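Side-chain contacts in VP1 (PDB 4FMH), which forms the pentameric building blocks of the Merkel cell polyomavirus capsid and binds sialylated glycans through a site required for infection: residues B[26-31]-B[251-256]; B[156-159]-B[163-166]. All coordinates share one frame; numbering follows the deposited sequence. Where two conformers were deposited one is given.

The two contacts illustrate how a jelly-roll capsid protein is held at two levels: apolar closure inside the sandwich and hydroxyl-mediated closure of a loop. The centre of contact 1, which is buried, is about 6 Å from that of the chain, and the centre of contact 2 about 17 Å, in the excursion between strand 142-146 and helix 166-170. Along the sequence contact 2 is nested within the loop that contact 1 closes, yet the two do not touch; their centres are about 21 Å apart and their nearest atoms about 9 Å. Neither includes a residue of the sialyl-glycan pocket, but strand 250-263, which carries half of contact 1, leads directly to the pocket residues Lys264, Ser266 and Lys268.

Contact 1: residues B[26-31]-B[251-256]; sequences LYLNPR and LFISCA
Leu28 and Leu26 project from strand 11-28 onto Ile253 and Cys255 of strand 250-263, across the interior of the jelly-roll sandwich characteristic of VP1. The strand segments approach to 8.7 Å between axes and cross at -38°, with no hydrogen bond between them, as expected of strands in facing sheets. Leu28 reaches both partners, chiefly through CD1. With chi1 at -74°, CG points away from the carbonyl carbon and CD1 extends the arm toward strand 250-263. There CD1 rests 3.6 Å from the carbonyl O of Ile253 and meets the branch methyl CG2 of the same residue at 4.1 Å. Leu26 comes at Ile253 tip to tip, but it was modelled in two conformers, so the very short approach of its CD2 to Ile253 CD1 is doubtful.

The second shell sets these groups from several sides. Backbone bonds to Phe278 and Arg276 of strand 269-287 anchor Leu26 and Leu28, while Phe278, Val280 and Ile137 pack on Ile253. Just past the strand, Asn29 OD1 accepts a hydrogen bond from Leu181 N of a neighbouring subunit, tying the loop after strand 11-28 to the next subunit of the pentamer. Back inside, the Cys255 thiol closes the cluster: its SG lies 3.8 Å from Leu28 CD1 and 4.0 Å from Leu28 CB.

Contact 2: residues B[156-159]-B[163-166]; sequences PKTT and PITI
The chain doubles back between residues 156-159 and 163-166, bringing the CA atoms of Thr158, where a short 3-10 turn starts, and Pro163 to within 5.4 Å of each other. Across this narrow loop Thr158 OG1 donates a hydrogen bond of 2.7 Å to Pro163 O. The hydroxyl comes in from above the carbonyl plane, 38° out of it, and makes an angle of 130° at the oxygen. Its torsion explains the reach: OG1 lies beside the backbone N (chi1 -55°), and the methyl CG2 is thereby turned onto Ile164, 4.1 Å from its CG1. The side chains of Pro156 and Pro163 cross at about a right angle, with CB of the former 4.1 Å from CD of the latter.

A water bridges the same two segments, donating to Pro156 O and Pro163 O, each at 2.8 Å, and accepting from Thr165 OG1. Beyond the segments, Thr168 OG1 of helix 166-170 bonds both Thr158 OG1 and Thr165 N, linking the loop to the helix start. The bonds across this irregular loop thus run through a threonine hydroxyl and a bridging water rather than backbone N-H groups, and Thr158 OG1 and the water are the two donors that grip Pro163 O.

Contact 1: residues B[26-31]-B[251-256]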
loop_
_atom_site.group_PDB
_atom_site.type_symbol
_atom_site.label_atom_id
_atom_site.label_comp_id
_atom_site.label_asym_id
_atom_site.label_seq_id
_atom_site.Cartn_x
_atom_site.Cartn_y
_atom_site.Cartn_z
ATOM N N LEU B 26 15.598 23.919 12.527
ATOM C CA LEU B 26 16.667 23.108 13.096
ATOM C C LEU B 26 16.765 21.786 12.364
ATOM O O LEU B 26 15.901 21.424 11.561
ATOM C CB LEU B 26 16.457 22.845 14.596
ATOM C CG LEU B 26 15.234 22.012 15.004
ATOM C CD1 LEU B 26 15.540 21.091 16.190
ATOM C CD2 LEU B 26 14.066 22.926 15.311
ATOM N N TYR B 27 17.842 21.077 12.660
ATOM C CA TYR B 27 18.028 19.709 12.218
ATOM C C TYR B 27 18.551 18.906 13.399
ATOM O O TYR B 27 19.202 19.453 14.298
ATOM C CB TYR B 27 18.967 19.628 11.007
ATOM C CG TYR B 27 20.392 20.049 11.294
ATOM C CD1 TYR B 27 21.324 19.132 11.791
ATOM C CD2 TYR B 27 20.814 21.362 11.066
ATOM C CE1 TYR B 27 22.635 19.513 12.063
ATOM C CE2 TYR B 27 22.125 21.756 11.335
ATOM C CZ TYR B 27 23.029 20.820 11.827
ATOM O OH TYR B 27 24.324 21.191 12.094
ATOM N N LEU B 28 18.259 17.613 13.394
ATOM C CA LEU B 28 18.743 16.714 14.418
ATOM C C LEU B 28 19.450 15.548 13.748
ATOM O O LEU B 28 18.839 14.814 12.966
ATOM C CB LEU B 28 17.583 16.198 15.281
ATOM C CG LEU B 28 16.968 17.174 16.294
ATOM C CD1 LEU B 28 15.664 16.606 16.873
ATOM C CD2 LEU B 28 17.956 17.489 17.419
ATOM N N ASN B 29 20.734 15.386 14.042
ATOM C CA ASN B 29 21.475 14.220 13.549
ATOM C C ASN B 29 21.125 12.966 14.334
ATOM O O ASN B 29 20.780 13.051 15.518
ATOM C CB ASN B 29 22.978 14.473 13.576
ATOM C CG ASN B 29 23.463 15.182 12.336
ATOM O OD1 ASN B 29 23.139 14.788 11.208
ATOM N ND2 ASN B 29 24.244 16.240 12.532
ATOM N N PRO B 30 21.205 11.791 13.678
ATOM C CA PRO B 30 20.740 10.556 14.316
ATOM C C PRO B 30 21.679 10.072 15.422
ATOM O O PRO B 30 22.894 10.316 15.364
ATOM C CB PRO B 30 20.704 9.555 13.154
ATOM C CG PRO B 30 21.729 10.044 12.211
ATOM C CD PRO B 30 21.694 11.553 12.307
ATOM N N ARG B 31 21.107 9.411 16.426
ATOM C CA ARG B 31 21.874 8.886 17.555
ATOM C C ARG B 31 21.706 7.364 17.635
ATOM O O ARG B 31 21.025 6.828 18.520
ATOM C CB ARG B 31 21.463 9.581 18.864
ATOM C CG ARG B 31 21.602 11.118 18.863
ATOM C CD ARG B 31 23.028 11.581 18.546
ATOM N NE ARG B 31 23.162 13.040 18.530
ATOM C CZ ARG B 31 23.898 13.721 17.648
ATOM N NH1 ARG B 31 24.559 13.087 16.686
ATOM N NH2 ARG B 31 23.961 15.045 17.715
ATOM N N LEU B 251 10.669 25.162 23.119
ATOM C CA LEU B 251 10.043 24.260 22.168
ATOM C C LEU B 251 10.850 22.969 22.110
ATOM O O LEU B 251 12.061 22.994 21.878
ATOM C CB LEU B 251 9.981 24.912 20.781
ATOM C CG LEU B 251 9.419 24.093 19.609
ATOM C CD1 LEU B 251 7.925 23.905 19.733
ATOM C CD2 LEU B 251 9.749 24.788 18.300
ATOM N N PHE B 252 10.174 21.849 22.333
ATOM C CA PHE B 252 10.834 20.553 22.342
ATOM C C PHE B 252 10.587 19.805 21.045
ATOM O O PHE B 252 9.446 19.630 20.625
ATOM C CB PHE B 252 10.378 19.724 23.539
ATOM C CG PHE B 252 11.061 20.106 24.828
ATOM C CD1 PHE B 252 10.628 21.208 25.558
ATOM C CD2 PHE B 252 12.150 19.372 25.299
ATOM C CE1 PHE B 252 11.262 21.576 26.759
ATOM C CE2 PHE B 252 12.790 19.729 26.500
ATOM C CZ PHE B 252 12.341 20.833 27.225
ATOM N N ILE B 253 11.681 19.387 20.414
ATOM C CA ILE B 253 11.645 18.676 19.141
ATOM C C ILE B 253 12.352 17.339 19.313
ATOM O O ILE B 253 13.517 17.299 19.725
ATOM C CB ILE B 253 12.321 19.509 18.029
ATOM C CG1 ILE B 253 11.738 20.937 18.033
ATOM C CG2 ILE B 253 12.250 18.778 16.679
ATOM C CD1 ILE B 253 11.304 21.479 16.701
ATOM N N SER B 254 11.641 16.253 19.002
ATOM C CA SER B 254 12.141 14.898 19.212
ATOM C C SER B 254 11.950 14.079 17.956
ATOM O O SER B 254 10.992 14.305 17.214
ATOM C CB SER B 254 11.374 14.217 20.348
ATOM O OG SER B 254 11.294 15.052 21.488
ATOM N N CYS B 255 12.831 13.110 17.723
ATOM C CA CYS B 255 12.657 12.225 16.565
ATOM C C CYS B 255 13.530 10.974 16.596
ATOM O O CYS B 255 14.422 10.828 17.439
ATOM C CB CYS B 255 12.886 13.002 15.256
ATOM S SG CYS B 255 14.588 13.514 14.985
ATOM N N ALA B 256 13.248 10.068 15.668
ATOM C CA ALA B 256 14.077 8.886 15.439
ATOM C C ALA B 256 13.819 8.453 14.015
ATOM O O ALA B 256 12.661 8.432 13.583
ATOM C CB ALA B 256 13.712 7.769 16.400
#

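Contact 2: residues B[156-159]-B[163-166]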
loop_
_atom_site.group_PDB
_atom_site.type_symbol
_atom_site.label_atom_id
_atom_site.label_comp_id
_atom_site.label_asym_id
_atom_site.label_seq_id
_atom_site.Cartn_x
_atom_site.Cartn_y
_atom_site.Cartn_z
ATOM N N PRO B 156 23.440 -1.378 29.880
ATOM C CA PRO B 156 24.562 -0.768 30.604
ATOM C C PRO B 156 24.035 0.217 31.635
ATOM O O PRO B 156 23.091 0.967 31.349
ATOM C CB PRO B 156 25.340 -0.033 29.508
ATOM C CG PRO B 156 24.903 -0.678 28.223
ATOM C CD PRO B 156 23.482 -1.069 28.440
ATOM N N LYS B 157 24.622 0.181 32.827
ATOM C CA LYS B 157 24.194 1.020 33.940
ATOM C C LYS B 157 24.393 2.500 33.634
ATOM O O LYS B 157 25.442 2.902 33.127
ATOM C CB LYS B 157 24.945 0.641 35.221
ATOM C CG LYS B 157 24.431 -0.623 35.916
ATOM C CD LYS B 157 25.200 -1.872 35.486
ATOM C CE LYS B 157 24.663 -3.133 36.166
ATOM N NZ LYS B 157 24.813 -3.086 37.651
ATOM N N THR B 158 23.374 3.300 33.937
ATOM C CA THR B 158 23.428 4.755 33.747
ATOM C C THR B 158 24.601 5.367 34.527
ATOM O O THR B 158 25.295 6.246 34.026
ATOM C CB THR B 158 22.084 5.420 34.147
ATOM O OG1 THR B 158 21.018 4.804 33.415
ATOM C CG2 THR B 158 22.086 6.914 33.855
ATOM N N THR B 159 24.837 4.867 35.736
ATOM C CA THR B 159 25.956 5.332 36.569
ATOM C C THR B 159 27.336 5.023 35.965
ATOM O O THR B 159 28.323 5.672 36.312
ATOM C CB THR B 159 25.867 4.778 38.008
ATOM O OG1 THR B 159 25.656 3.366 37.967
ATOM C CG2 THR B 159 24.723 5.436 38.768
ATOM N N PRO B 163 22.910 4.393 28.931
ATOM C CA PRO B 163 21.692 5.155 28.657
ATOM C C PRO B 163 20.708 5.085 29.827
ATOM O O PRO B 163 20.920 4.321 30.764
ATOM C CB PRO B 163 21.109 4.429 27.443
ATOM C CG PRO B 163 21.527 3.021 27.632
ATOM C CD PRO B 163 22.900 3.081 28.256
ATOM N N ILE B 164 19.642 5.876 29.764
ATOM C CA ILE B 164 18.572 5.790 30.751
ATOM C C ILE B 164 17.571 4.721 30.320
ATOM O O ILE B 164 16.992 4.808 29.243
ATOM C CB ILE B 164 17.869 7.153 30.958
ATOM C CG1 ILE B 164 18.849 8.152 31.591
ATOM C CG2 ILE B 164 16.618 6.992 31.846
ATOM C CD1 ILE B 164 18.597 9.579 31.201
ATOM N N THR B 165 17.385 3.710 31.166
ATOM C CA THR B 165 16.438 2.631 30.881
ATOM C C THR B 165 15.494 2.430 32.071
ATOM O O THR B 165 15.502 3.227 33.009
ATOM C CB THR B 165 17.160 1.307 30.500
ATOM O OG1 THR B 165 17.959 0.857 31.599
ATOM C CG2 THR B 165 18.058 1.500 29.266
ATOM N N ILE B 166 14.668 1.387 32.017
ATOM C CA ILE B 166 13.634 1.167 33.026
ATOM C C ILE B 166 14.224 0.975 34.428
ATOM O O ILE B 166 13.717 1.538 35.403
ATOM C CB ILE B 166 12.680 0.002 32.641
ATOM C CG1 ILE B 166 11.925 0.338 31.342
ATOM C CG2 ILE B 166 11.687 -0.287 33.773
ATOM C CD1 ILE B 166 10.907 -0.733 30.894
HETATM O O HOH W 1 20.397 1.766 31.735
#